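Local coordinates for protein mirolysin (Tannerella forsythia, PDB 6R7V) that probably cleaves peptide bonds as a zinc metallopeptidase of the pappalysin family, held here as a latent zymogen by a cysteine switch, at residues Leu46-Val54 against Ala145-Val156; Leu215-Ser225 against Asp230-Tyr241. The protein carries 1 engineered substitution. One frame throughout, in Å; residues are numbered along the deposited sequence.

Contact 1: residues Leu46-Val54 against Ala145-Val156; sequences LIPVVVHVV and AWNTRRYLNIWV
His-52 fits its imidazole among Trp-146, Asn-153 and Trp-155, and no residue of the contact loses more surface to the partner segment. NE2 donates to Asn-153 OD1 at 2.7 Å with an N-H...O angle of 172°. The oxygen lies in the imidazole plane and the bond uses a lone pair in the carbonyl plane, so ring and amide are nearly coplanar. A chi1 of -53°, with CG beside the backbone N, turns the ring back toward Asn-153. The same OD1 accepts from Trp-146 N at 2.8 Å, while Asn-153 ND2 donates to Trp-146 O; three bonds fix the amide, two tying it to the Trp-146 loop and one to the neighbouring strand. His-52 ND1 is bonded to Thr-119 OG1, so both ring nitrogens are engaged.

Trp-146 offers a face to the imidazole edge in a T-shaped pair, planes at 79°, whereas His-52 CD2 lies over a face of Trp-155, 3.5 Å from its NE1, with the rings inclined obliquely. Trp-155 NE1 itself is hydrogen-bonded to Asn-143 O. Val-50 uses the same face of Trp-146: its CG2 stands almost on the normal of the six-membered ring, 3.5 Å from the centroid, a CH-pi contact. Its other branch, CG1, approaches Asn-153 OD1 to 3.3 Å.

Val-156 belongs to the other sheet face, where its CG2 meets Val-51 CG1 at 3.7 Å and Val-49 CG1 packs on Ile-154 CD1; helix 64-77 covers Val-49, Val-51 and Val-53. Six backbone bonds, from Leu-152 N to Pro-48 O through Val-54 N to Val-156 O, set the register. This is a parallel strand pair inside the mixed beta-sheet of the metzincin-type catalytic domain, with an aromatic cluster on one face and a helix on the other.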
loop_
_atom_site.group_PDB
_atom_site.type_symbol
_atom_site.label_atom_id
_atom_site.label_comp_id
_atom_site.label_asym_id
_atom_site.label_seq_id
_atom_site.Cartn_x
_atom_site.Cartn_y
_atom_site.Cartn_z
ATOM N N LEU A 46 -14.162 -2.406 -5.879
ATOM C CA LEU A 46 -14.149 -3.363 -4.776
ATOM C C LEU A 46 -12.947 -4.290 -4.917
ATOM O O LEU A 46 -12.739 -4.890 -5.970
ATOM C CB LEU A 46 -15.466 -4.170 -4.786
ATOM C CG LEU A 46 -15.588 -5.321 -3.781
ATOM C CD1 LEU A 46 -15.414 -4.842 -2.348
ATOM C CD2 LEU A 46 -16.957 -5.996 -3.939
ATOM N N ILE A 47 -12.219 -4.453 -3.820
ATOM C CA ILE A 47 -11.036 -5.291 -3.782
ATOM C C ILE A 47 -11.257 -6.477 -2.861
ATOM O O ILE A 47 -11.265 -6.279 -1.646
ATOM C CB ILE A 47 -9.815 -4.480 -3.267
ATOM C CG1 ILE A 47 -9.571 -3.162 -4.033
ATOM C CG2 ILE A 47 -8.531 -5.362 -3.232
ATOM C CD1 ILE A 47 -9.196 -3.259 -5.368
ATOM N N PRO A 48 -11.359 -7.719 -3.393
ATOM C CA PRO A 48 -11.383 -8.920 -2.522
ATOM C C PRO A 48 -10.015 -9.128 -1.917
ATOM O O PRO A 48 -9.008 -9.032 -2.622
ATOM C CB PRO A 48 -11.699 -10.072 -3.511
ATOM C CG PRO A 48 -12.222 -9.390 -4.776
ATOM C CD PRO A 48 -11.423 -8.093 -4.821
ATOM N N VAL A 49 -9.951 -9.394 -0.607
ATOM C CA VAL A 49 -8.692 -9.523 0.093
ATOM C C VAL A 49 -8.558 -10.895 0.709
ATOM O O VAL A 49 -9.500 -11.427 1.287
ATOM C CB VAL A 49 -8.607 -8.439 1.217
ATOM C CG1 VAL A 49 -7.330 -8.584 2.062
ATOM C CG2 VAL A 49 -8.691 -7.025 0.628
ATOM N N VAL A 50 -7.356 -11.442 0.662
ATOM C CA VAL A 50 -6.991 -12.610 1.442
ATOM C C VAL A 50 -5.784 -12.231 2.283
ATOM O O VAL A 50 -4.809 -11.642 1.781
ATOM C CB VAL A 50 -6.765 -13.885 0.596
ATOM C CG1 VAL A 50 -5.697 -13.685 -0.493
ATOM C CG2 VAL A 50 -6.445 -15.092 1.481
ATOM N N VAL A 51 -5.894 -12.487 3.581
ATOM C CA VAL A 51 -4.777 -12.242 4.517
ATOM C C VAL A 51 -4.135 -13.563 4.867
ATOM O O VAL A 51 -4.812 -14.472 5.397
ATOM C CB VAL A 51 -5.275 -11.505 5.776
ATOM C CG1 VAL A 51 -4.110 -11.254 6.747
ATOM C CG2 VAL A 51 -5.920 -10.183 5.372
ATOM N N HIS A 52 -2.830 -13.673 4.582
ATOM C CA HIS A 52 -2.056 -14.871 4.881
ATOM C C HIS A 52 -1.239 -14.646 6.117
ATOM O O HIS A 52 -0.227 -13.945 6.027
ATOM C CB HIS A 52 -1.116 -15.266 3.733
ATOM C CG HIS A 52 -1.773 -15.397 2.401
ATOM N ND1 HIS A 52 -2.592 -16.465 2.111
ATOM C CD2 HIS A 52 -1.672 -14.608 1.299
ATOM C CE1 HIS A 52 -2.997 -16.289 0.858
ATOM N NE2 HIS A 52 -2.445 -15.192 0.321
ATOM N N VAL A 53 -1.646 -15.237 7.260
ATOM C CA VAL A 53 -0.843 -15.131 8.489
ATOM C C VAL A 53 0.159 -16.269 8.464
ATOM O O VAL A 53 -0.239 -17.445 8.400
ATOM C CB VAL A 53 -1.711 -15.156 9.766
ATOM C CG1 VAL A 53 -0.850 -14.997 11.023
ATOM C CG2 VAL A 53 -2.796 -14.081 9.717
ATOM N N VAL A 54 1.464 -15.923 8.466
ATOM C CA VAL A 54 2.534 -16.915 8.432
ATOM C C VAL A 54 3.259 -16.761 9.753
ATOM O O VAL A 54 3.798 -15.691 10.034
ATOM C CB VAL A 54 3.440 -16.700 7.188
ATOM C CG1 VAL A 54 4.543 -17.750 7.144
ATOM C CG2 VAL A 54 2.618 -16.707 5.879
ATOM N N ALA A 145 0.462 -17.264 -3.127
ATOM C CA ALA A 145 -0.618 -16.329 -3.355
ATOM C C ALA A 145 -1.840 -17.023 -3.939
ATOM O O ALA A 145 -1.728 -18.051 -4.624
ATOM C CB ALA A 145 -0.136 -15.263 -4.334
ATOM N N TRP A 146 -3.007 -16.443 -3.668
ATOM C CA TRP A 146 -4.254 -16.775 -4.318
ATOM C C TRP A 146 -4.328 -15.936 -5.569
ATOM O O TRP A 146 -4.046 -14.725 -5.494
ATOM C CB TRP A 146 -5.438 -16.425 -3.424
ATOM C CG TRP A 146 -5.647 -17.325 -2.241
ATOM C CD1 TRP A 146 -4.806 -18.293 -1.745
ATOM C CD2 TRP A 146 -6.803 -17.334 -1.407
ATOM N NE1 TRP A 146 -5.429 -18.966 -0.705
ATOM C CE2 TRP A 146 -6.621 -18.345 -0.434
ATOM C CE3 TRP A 146 -8.036 -16.662 -1.454
ATOM C CZ2 TRP A 146 -7.604 -18.653 0.507
ATOM C CZ3 TRP A 146 -8.958 -16.898 -0.461
ATOM C CH2 TRP A 146 -8.758 -17.908 0.483
ATOM N N ASN A 147 -4.752 -16.551 -6.685
ATOM C CA ASN A 147 -4.906 -15.897 -7.995
ATOM C C ASN A 147 -4.817 -14.329 -7.883
ATOM O O ASN A 147 -5.812 -13.664 -7.566
ATOM C CB ASN A 147 -6.230 -16.303 -8.617
ATOM C CG ASN A 147 -6.391 -15.783 -10.031
ATOM O OD1 ASN A 147 -5.617 -14.938 -10.522
ATOM N ND2 ASN A 147 -7.458 -16.221 -10.681
ATOM N N THR A 148 -3.640 -13.743 -8.217
ATOM C CA THR A 148 -3.416 -12.306 -8.027
ATOM C C THR A 148 -4.209 -11.425 -8.999
ATOM O O THR A 148 -4.230 -10.199 -8.818
ATOM C CB THR A 148 -1.928 -11.969 -8.070
ATOM O OG1 THR A 148 -1.408 -12.375 -9.335
ATOM C CG2 THR A 148 -1.163 -12.643 -6.956
ATOM N N ARG A 149 -4.882 -12.043 -9.992
ATOM C CA ARG A 149 -5.739 -11.272 -10.902
ATOM C C ARG A 149 -7.056 -10.968 -10.213
ATOM O O ARG A 149 -7.775 -10.068 -10.626
ATOM C CB ARG A 149 -6.035 -12.072 -12.176
ATOM C CG ARG A 149 -4.798 -12.560 -12.911
ATOM C CD ARG A 149 -5.144 -13.380 -14.150
ATOM N NE ARG A 149 -5.882 -12.628 -15.174
ATOM C CZ ARG A 149 -5.352 -11.670 -15.927
ATOM N NH1 ARG A 149 -4.094 -11.285 -15.737
ATOM N NH2 ARG A 149 -6.083 -11.069 -16.860
ATOM N N ARG A 150 -7.410 -11.758 -9.183
ATOM C CA ARG A 150 -8.703 -11.651 -8.530
ATOM C C ARG A 150 -8.655 -11.224 -7.075
ATOM O O ARG A 150 -9.667 -10.718 -6.586
ATOM C CB ARG A 150 -9.421 -12.992 -8.617
ATOM C CG ARG A 150 -9.784 -13.303 -10.076
ATOM C CD ARG A 150 -10.488 -14.613 -10.248
ATOM N NE ARG A 150 -10.164 -15.142 -11.571
ATOM C CZ ARG A 150 -10.625 -16.282 -12.065
ATOM N NH1 ARG A 150 -11.469 -17.025 -11.360
ATOM N NH2 ARG A 150 -10.251 -16.689 -13.269
ATOM N N TYR A 151 -7.557 -11.472 -6.380
ATOM C CA TYR A 151 -7.457 -11.134 -4.961
ATOM C C TYR A 151 -6.267 -10.275 -4.695
ATOM O O TYR A 151 -5.198 -10.467 -5.282
ATOM C CB TYR A 151 -7.245 -12.423 -4.105
ATOM C CG TYR A 151 -8.286 -13.504 -4.302
ATOM C CD1 TYR A 151 -9.382 -13.612 -3.444
ATOM C CD2 TYR A 151 -8.119 -14.497 -5.272
ATOM C CE1 TYR A 151 -10.305 -14.648 -3.578
ATOM C CE2 TYR A 151 -9.007 -15.565 -5.379
ATOM C CZ TYR A 151 -10.105 -15.630 -4.537
ATOM O OH TYR A 151 -11.000 -16.655 -4.686
ATOM N N LEU A 152 -6.430 -9.351 -3.742
ATOM C CA LEU A 152 -5.283 -8.680 -3.134
ATOM C C LEU A 152 -4.811 -9.587 -2.018
ATOM O O LEU A 152 -5.550 -9.863 -1.069
ATOM C CB LEU A 152 -5.610 -7.282 -2.593
ATOM C CG LEU A 152 -4.639 -6.684 -1.529
ATOM C CD1 LEU A 152 -3.220 -6.445 -2.096
ATOM C CD2 LEU A 152 -5.146 -5.357 -0.985
ATOM N N ASN A 153 -3.558 -10.037 -2.133
ATOM C CA ASN A 153 -2.908 -10.880 -1.136
ATOM C C ASN A 153 -2.101 -10.028 -0.172
ATOM O O ASN A 153 -1.225 -9.264 -0.612
ATOM C CB ASN A 153 -1.965 -11.867 -1.809
ATOM C CG ASN A 153 -2.652 -12.933 -2.596
ATOM O OD1 ASN A 153 -2.813 -14.076 -2.145
ATOM N ND2 ASN A 153 -3.088 -12.595 -3.789
ATOM N N ILE A 154 -2.418 -10.134 1.125
ATOM C CA ILE A 154 -1.705 -9.430 2.170
ATOM C C ILE A 154 -1.068 -10.457 3.072
ATOM O O ILE A 154 -1.809 -11.197 3.753
ATOM C CB ILE A 154 -2.607 -8.503 2.996
ATOM C CG1 ILE A 154 -3.367 -7.478 2.119
ATOM C CG2 ILE A 154 -1.744 -7.816 4.064
ATOM C CD1 ILE A 154 -4.330 -6.538 2.959
ATOM N N TRP A 155 0.271 -10.562 3.058
ATOM C CA TRP A 155 0.959 -11.517 3.923
ATOM C C TRP A 155 1.333 -10.808 5.198
ATOM O O TRP A 155 1.761 -9.642 5.139
ATOM C CB TRP A 155 2.215 -12.059 3.230
ATOM C CG TRP A 155 1.949 -13.013 2.122
ATOM C CD1 TRP A 155 1.982 -14.376 2.203
ATOM C CD2 TRP A 155 1.803 -12.694 0.727
ATOM N NE1 TRP A 155 1.780 -14.932 0.954
ATOM C CE2 TRP A 155 1.633 -13.914 0.034
ATOM C CE3 TRP A 155 1.732 -11.486 -0.004
ATOM C CZ2 TRP A 155 1.486 -13.967 -1.359
ATOM C CZ3 TRP A 155 1.544 -11.541 -1.376
ATOM C CH2 TRP A 155 1.466 -12.768 -2.049
ATOM N N VAL A 156 1.135 -11.469 6.354
ATOM C CA VAL A 156 1.490 -10.919 7.659
ATOM C C VAL A 156 2.504 -11.842 8.287
ATOM O O VAL A 156 2.246 -13.052 8.356
ATOM C CB VAL A 156 0.236 -10.776 8.535
ATOM C CG1 VAL A 156 0.593 -10.214 9.912
ATOM C CG2 VAL A 156 -0.817 -9.902 7.839
#

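Contact 2: residues Leu215-Ser225 against Asp230-Tyr241; sequences LRHIWGDDGGS and DNIADTPNQGGY. With CA (calcium ion), chain B; CA (calcium ion), chain C; ZN (zinc ion), chain D.
Trp-219 presents one indole face to Tyr-241 and the opposite face to His-217 CB. Tyr-241 CB sits 3.4 Å from the centroid of the Trp-219 six-membered ring, nearly on its normal, and the phenol turns its edge to that face in a T-shaped pair with planes at 71°. Gly-239 O lies at the indole edge. On the His-217 imidazole, Trp-219 CH2 covers one face while Asp-221 OD1 sits in plane at the edge, accepting from ND1 at 2.7 Å through its syn lone pair. That bond fixes the ring's rotation as NE2 binds zinc at 2.0 Å. Over the centre of the Arg-216 guanidinium stands Asn-231 OD1, 3.3 Å from CZ, with the planes 83° apart.

Both segments converge on one calcium: Trp-219 O, Ser-225 O and both oxygens of Asp-222 from 215-225, Gln-238 O and Gly-239 O from 230-241, and a water completes seven ligands, all at 2.3-2.4 Å. Asp-222 OD2 is also bonded to Gly-228 N. The second calcium takes its protein ligands from 230-241 alone: Asp-230 OD1 (2.4 Å), Ile-232 O, and both O and OG1 of Thr-235, plus four waters. Thr-235 OG1 donates to Asp-230 OD2 at 2.7 Å, and a water bridges that same OD2 to Arg-216 O.

Ile-218 packs CD1 on CB and CG2 of Thr-235 and CG2 against the Gln-238 amide. Here two calcium sites brace the loop that follows His-217, the third histidine of the metzincin zinc site, whose fourth ligand, Cys-6, is the zymogen's cysteine switch.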
loop_
_atom_site.group_PDB
_atom_site.type_symbol
_atom_site.label_atom_id
_atom_site.label_comp_id
_atom_site.label_asym_id
_atom_site.label_seq_id
_atom_site.Cartn_x
_atom_site.Cartn_y
_atom_site.Cartn_z
ATOM N N LEU A 215 1.256 4.288 -6.096
ATOM C CA LEU A 215 1.792 5.509 -5.491
ATOM C C LEU A 215 3.221 5.336 -5.046
ATOM O O LEU A 215 3.620 4.239 -4.599
ATOM C CB LEU A 215 0.957 5.938 -4.275
ATOM C CG LEU A 215 -0.520 6.202 -4.533
ATOM C CD1 LEU A 215 -1.176 6.738 -3.280
ATOM C CD2 LEU A 215 -0.737 7.159 -5.717
ATOM N N ARG A 216 3.951 6.449 -5.069
ATOM C CA ARG A 216 5.341 6.509 -4.620
ATOM C C ARG A 216 5.456 7.328 -3.360
ATOM O O ARG A 216 4.624 8.206 -3.070
ATOM C CB ARG A 216 6.192 7.183 -5.692
ATOM C CG ARG A 216 6.241 6.405 -6.978
ATOM C CD ARG A 216 7.293 6.995 -7.859
ATOM N NE ARG A 216 7.216 6.457 -9.208
ATOM C CZ ARG A 216 8.113 6.718 -10.148
ATOM N NH1 ARG A 216 9.183 7.453 -9.869
ATOM N NH2 ARG A 216 7.958 6.236 -11.370
ATOM N N HIS A 217 6.585 7.163 -2.677
ATOM C CA HIS A 217 6.898 8.030 -1.544
ATOM C C HIS A 217 6.819 9.481 -1.945
ATOM O O HIS A 217 7.334 9.871 -3.002
ATOM C CB HIS A 217 8.279 7.712 -1.027
ATOM C CG HIS A 217 8.322 6.386 -0.358
ATOM N ND1 HIS A 217 9.454 5.621 -0.376
ATOM C CD2 HIS A 217 7.352 5.720 0.308
ATOM C CE1 HIS A 217 9.164 4.521 0.300
ATOM N NE2 HIS A 217 7.899 4.510 0.698
ATOM N N ILE A 218 6.178 10.282 -1.087
ATOM C CA ILE A 218 5.842 11.662 -1.434
ATOM C C ILE A 218 7.097 12.539 -1.690
ATOM O O ILE A 218 7.044 13.492 -2.467
ATOM C CB ILE A 218 4.949 12.257 -0.332
ATOM C CG1 ILE A 218 4.382 13.616 -0.737
ATOM C CG2 ILE A 218 5.683 12.331 1.030
ATOM C CD1 ILE A 218 3.194 14.048 0.127
ATOM N N TRP A 219 8.213 12.208 -1.043
ATOM C CA TRP A 219 9.436 13.003 -1.214
ATOM C C TRP A 219 10.283 12.584 -2.434
ATOM O O TRP A 219 11.325 13.213 -2.691
ATOM C CB TRP A 219 10.292 12.979 0.056
ATOM C CG TRP A 219 10.942 11.668 0.314
ATOM C CD1 TRP A 219 12.198 11.286 -0.047
ATOM C CD2 TRP A 219 10.344 10.537 0.960
ATOM N NE1 TRP A 219 12.412 9.972 0.318
ATOM C CE2 TRP A 219 11.296 9.496 0.951
ATOM C CE3 TRP A 219 9.115 10.322 1.602
ATOM C CZ2 TRP A 219 11.044 8.239 1.516
ATOM C CZ3 TRP A 219 8.859 9.074 2.150
ATOM C CH2 TRP A 219 9.834 8.054 2.129
ATOM N N GLY A 220 9.870 11.559 -3.171
ATOM C CA GLY A 220 10.569 11.207 -4.406
ATOM C C GLY A 220 11.763 10.276 -4.328
ATOM O O GLY A 220 12.431 10.078 -5.342
ATOM N N ASP A 221 12.020 9.683 -3.149
ATOM C CA ASP A 221 13.075 8.699 -2.939
ATOM C C ASP A 221 14.391 9.197 -3.517
ATOM O O ASP A 221 15.051 8.485 -4.267
ATOM C CB ASP A 221 12.662 7.358 -3.599
ATOM C CG ASP A 221 11.548 6.658 -2.847
ATOM O OD1 ASP A 221 11.668 6.524 -1.626
ATOM O OD2 ASP A 221 10.549 6.257 -3.496
ATOM N N ASP A 222 14.774 10.441 -3.186
ATOM C CA ASP A 222 15.931 11.044 -3.821
ATOM C C ASP A 222 16.965 11.527 -2.841
ATOM O O ASP A 222 17.782 12.397 -3.178
ATOM C CB ASP A 222 15.436 12.216 -4.678
ATOM C CG ASP A 222 14.547 13.207 -3.935
ATOM O OD1 ASP A 222 14.470 13.133 -2.689
ATOM O OD2 ASP A 222 13.916 14.033 -4.592
ATOM N N GLY A 223 16.913 11.009 -1.629
ATOM C CA GLY A 223 17.920 11.330 -0.622
ATOM C C GLY A 223 17.868 12.741 -0.090
ATOM O O GLY A 223 18.867 13.244 0.406
ATOM N N GLY A 224 16.718 13.390 -0.228
ATOM C CA GLY A 224 16.548 14.742 0.281
ATOM C C GLY A 224 16.578 15.850 -0.727
ATOM O O GLY A 224 16.374 17.012 -0.351
ATOM N N SER A 225 16.878 15.540 -1.991
ATOM C CA SER A 225 16.911 16.579 -3.001
ATOM C C SER A 225 15.494 16.983 -3.436
ATOM O O SER A 225 14.519 16.483 -2.880
ATOM C CB SER A 225 17.748 16.166 -4.213
ATOM O OG SER A 225 17.017 15.242 -5.002
ATOM N N ASP A 230 7.039 12.198 -7.042
ATOM C CA ASP A 230 6.075 11.118 -6.831
ATOM C C ASP A 230 5.081 11.123 -7.993
ATOM O O ASP A 230 4.133 10.348 -7.987
ATOM C CB ASP A 230 5.381 11.217 -5.458
ATOM C CG ASP A 230 4.469 12.404 -5.269
ATOM O OD1 ASP A 230 4.578 13.385 -6.060
ATOM O OD2 ASP A 230 3.648 12.372 -4.323
ATOM N N ASN A 231 5.305 11.971 -9.025
ATOM C CA ASN A 231 4.445 12.089 -10.214
ATOM C C ASN A 231 3.035 12.564 -9.875
ATOM O O ASN A 231 2.126 12.391 -10.687
ATOM C CB ASN A 231 4.387 10.796 -11.042
ATOM C CG ASN A 231 5.761 10.334 -11.478
ATOM O OD1 ASN A 231 6.168 9.214 -11.191
ATOM N ND2 ASN A 231 6.519 11.198 -12.132
ATOM N N ILE A 232 2.848 13.199 -8.699
ATOM C CA ILE A 232 1.560 13.759 -8.300
ATOM C C ILE A 232 1.701 15.278 -8.163
ATOM O O ILE A 232 2.450 15.756 -7.304
ATOM C CB ILE A 232 1.027 13.119 -7.011
ATOM C CG1 ILE A 232 1.009 11.558 -7.063
ATOM C CG2 ILE A 232 -0.366 13.686 -6.698
ATOM C CD1 ILE A 232 0.022 10.927 -8.014
ATOM N N ALA A 233 0.972 16.044 -9.012
ATOM C CA ALA A 233 1.118 17.490 -8.963
ATOM C C ALA A 233 0.588 18.142 -7.670
ATOM O O ALA A 233 1.148 19.164 -7.241
ATOM C CB ALA A 233 0.418 18.110 -10.172
ATOM N N ASP A 234 -0.445 17.542 -7.014
ATOM C CA ASP A 234 -0.997 18.230 -5.847
ATOM C C ASP A 234 -0.319 17.806 -4.523
ATOM O O ASP A 234 -0.692 18.333 -3.463
ATOM C CB ASP A 234 -2.514 18.115 -5.773
ATOM C CG ASP A 234 -3.038 16.724 -5.579
ATOM O OD1 ASP A 234 -2.218 15.799 -5.390
ATOM O OD2 ASP A 234 -4.283 16.558 -5.561
ATOM N N THR A 235 0.738 16.953 -4.576
ATOM C CA THR A 235 1.551 16.718 -3.394
ATOM C C THR A 235 2.746 17.688 -3.533
ATOM O O THR A 235 3.497 17.608 -4.532
ATOM C CB THR A 235 1.976 15.254 -3.232
ATOM O OG1 THR A 235 2.563 14.843 -4.469
ATOM C CG2 THR A 235 0.819 14.364 -2.849
ATOM N N PRO A 236 2.915 18.625 -2.572
ATOM C CA PRO A 236 4.043 19.581 -2.669
ATOM C C PRO A 236 5.387 18.883 -2.827
ATOM O O PRO A 236 5.617 17.863 -2.178
ATOM C CB PRO A 236 3.999 20.313 -1.331
ATOM C CG PRO A 236 2.558 20.201 -0.872
ATOM C CD PRO A 236 2.114 18.838 -1.344
ATOM N N ASN A 237 6.274 19.439 -3.676
ATOM C CA ASN A 237 7.635 18.937 -3.839
ATOM C C ASN A 237 8.283 18.915 -2.475
ATOM O O ASN A 237 8.172 19.872 -1.700
ATOM C CB ASN A 237 8.426 19.808 -4.802
ATOM C CG ASN A 237 9.725 19.221 -5.277
ATOM O OD1 ASN A 237 10.171 18.167 -4.835
ATOM N ND2 ASN A 237 10.373 19.907 -6.200
ATOM N N GLN A 238 8.915 17.819 -2.141
ATOM C CA GLN A 238 9.409 17.631 -0.787
ATOM C C GLN A 238 10.838 17.107 -0.834
ATOM O O GLN A 238 11.150 16.309 -1.705
ATOM C CB GLN A 238 8.446 16.632 -0.085
ATOM C CG GLN A 238 8.801 16.252 1.354
ATOM C CD GLN A 238 7.733 15.415 2.021
ATOM O OE1 GLN A 238 6.535 15.605 1.828
ATOM N NE2 GLN A 238 8.145 14.460 2.811
ATOM N N GLY A 239 11.694 17.560 0.089
ATOM C CA GLY A 239 13.101 17.129 0.134
ATOM C C GLY A 239 13.231 15.660 0.493
ATOM O O GLY A 239 13.283 14.798 -0.387
ATOM N N GLY A 240 13.284 15.395 1.788
ATOM C CA GLY A 240 13.403 14.047 2.312
ATOM C C GLY A 240 12.149 13.604 3.032
ATOM O O GLY A 240 11.128 14.319 3.044
ATOM N N TYR A 241 12.174 12.414 3.575
ATOM C CA TYR A 241 11.034 11.914 4.307
ATOM C C TYR A 241 10.900 12.623 5.630
ATOM O O TYR A 241 11.861 13.201 6.156
ATOM C CB TYR A 241 11.135 10.386 4.542
ATOM C CG TYR A 241 12.370 9.932 5.311
ATOM C CD1 TYR A 241 13.450 9.338 4.653
ATOM C CD2 TYR A 241 12.451 10.077 6.694
ATOM C CE1 TYR A 241 14.590 8.936 5.351
ATOM C CE2 TYR A 241 13.593 9.694 7.397
ATOM C CZ TYR A 241 14.669 9.143 6.716
ATOM O OH TYR A 241 15.795 8.730 7.402
HETATM CA CA CA B . 12.825 14.939 -2.717
HETATM CA CA CA C . 4.406 15.777 -5.903
HETATM ZN ZN ZN D . 6.711 2.958 1.233
HETATM O O HOH W 1 2.494 9.954 -3.766
HETATM O O HOH W 2 2.739 8.714 -6.306
HETATM O O HOH W 3 5.441 15.527 -3.666
HETATM O O HOH W 4 8.649 15.321 -3.900
HETATM O O HOH W 5 6.926 15.401 -6.154
HETATM O O HOH W 6 11.580 15.857 -4.524
HETATM O O HOH W 7 5.184 17.825 -6.794
HETATM O O HOH W 8 5.104 15.386 -8.326
#

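Overall arrangement
Contact 1 closes before contact 2 opens along the chain. Their centres are 28 Å apart on opposite sides of the molecule's centre, and the nearest atoms remain about 12 Å apart, so neither touches the other. Contact 1 is built into the mixed sheet, where strand 152-157 pairs onward with strand 182-185; contact 2 lies wholly in loops. Between them in sequence runs helix 203-212, which carries the zinc ligands His-207 and His-211, while contact 2 itself supplies His-217. In metzincins the sheet and active-site helix form the upper subdomain and the chain after the third histidine the lower; contact 1 is consistent with the upper, and contact 2 begins the lower.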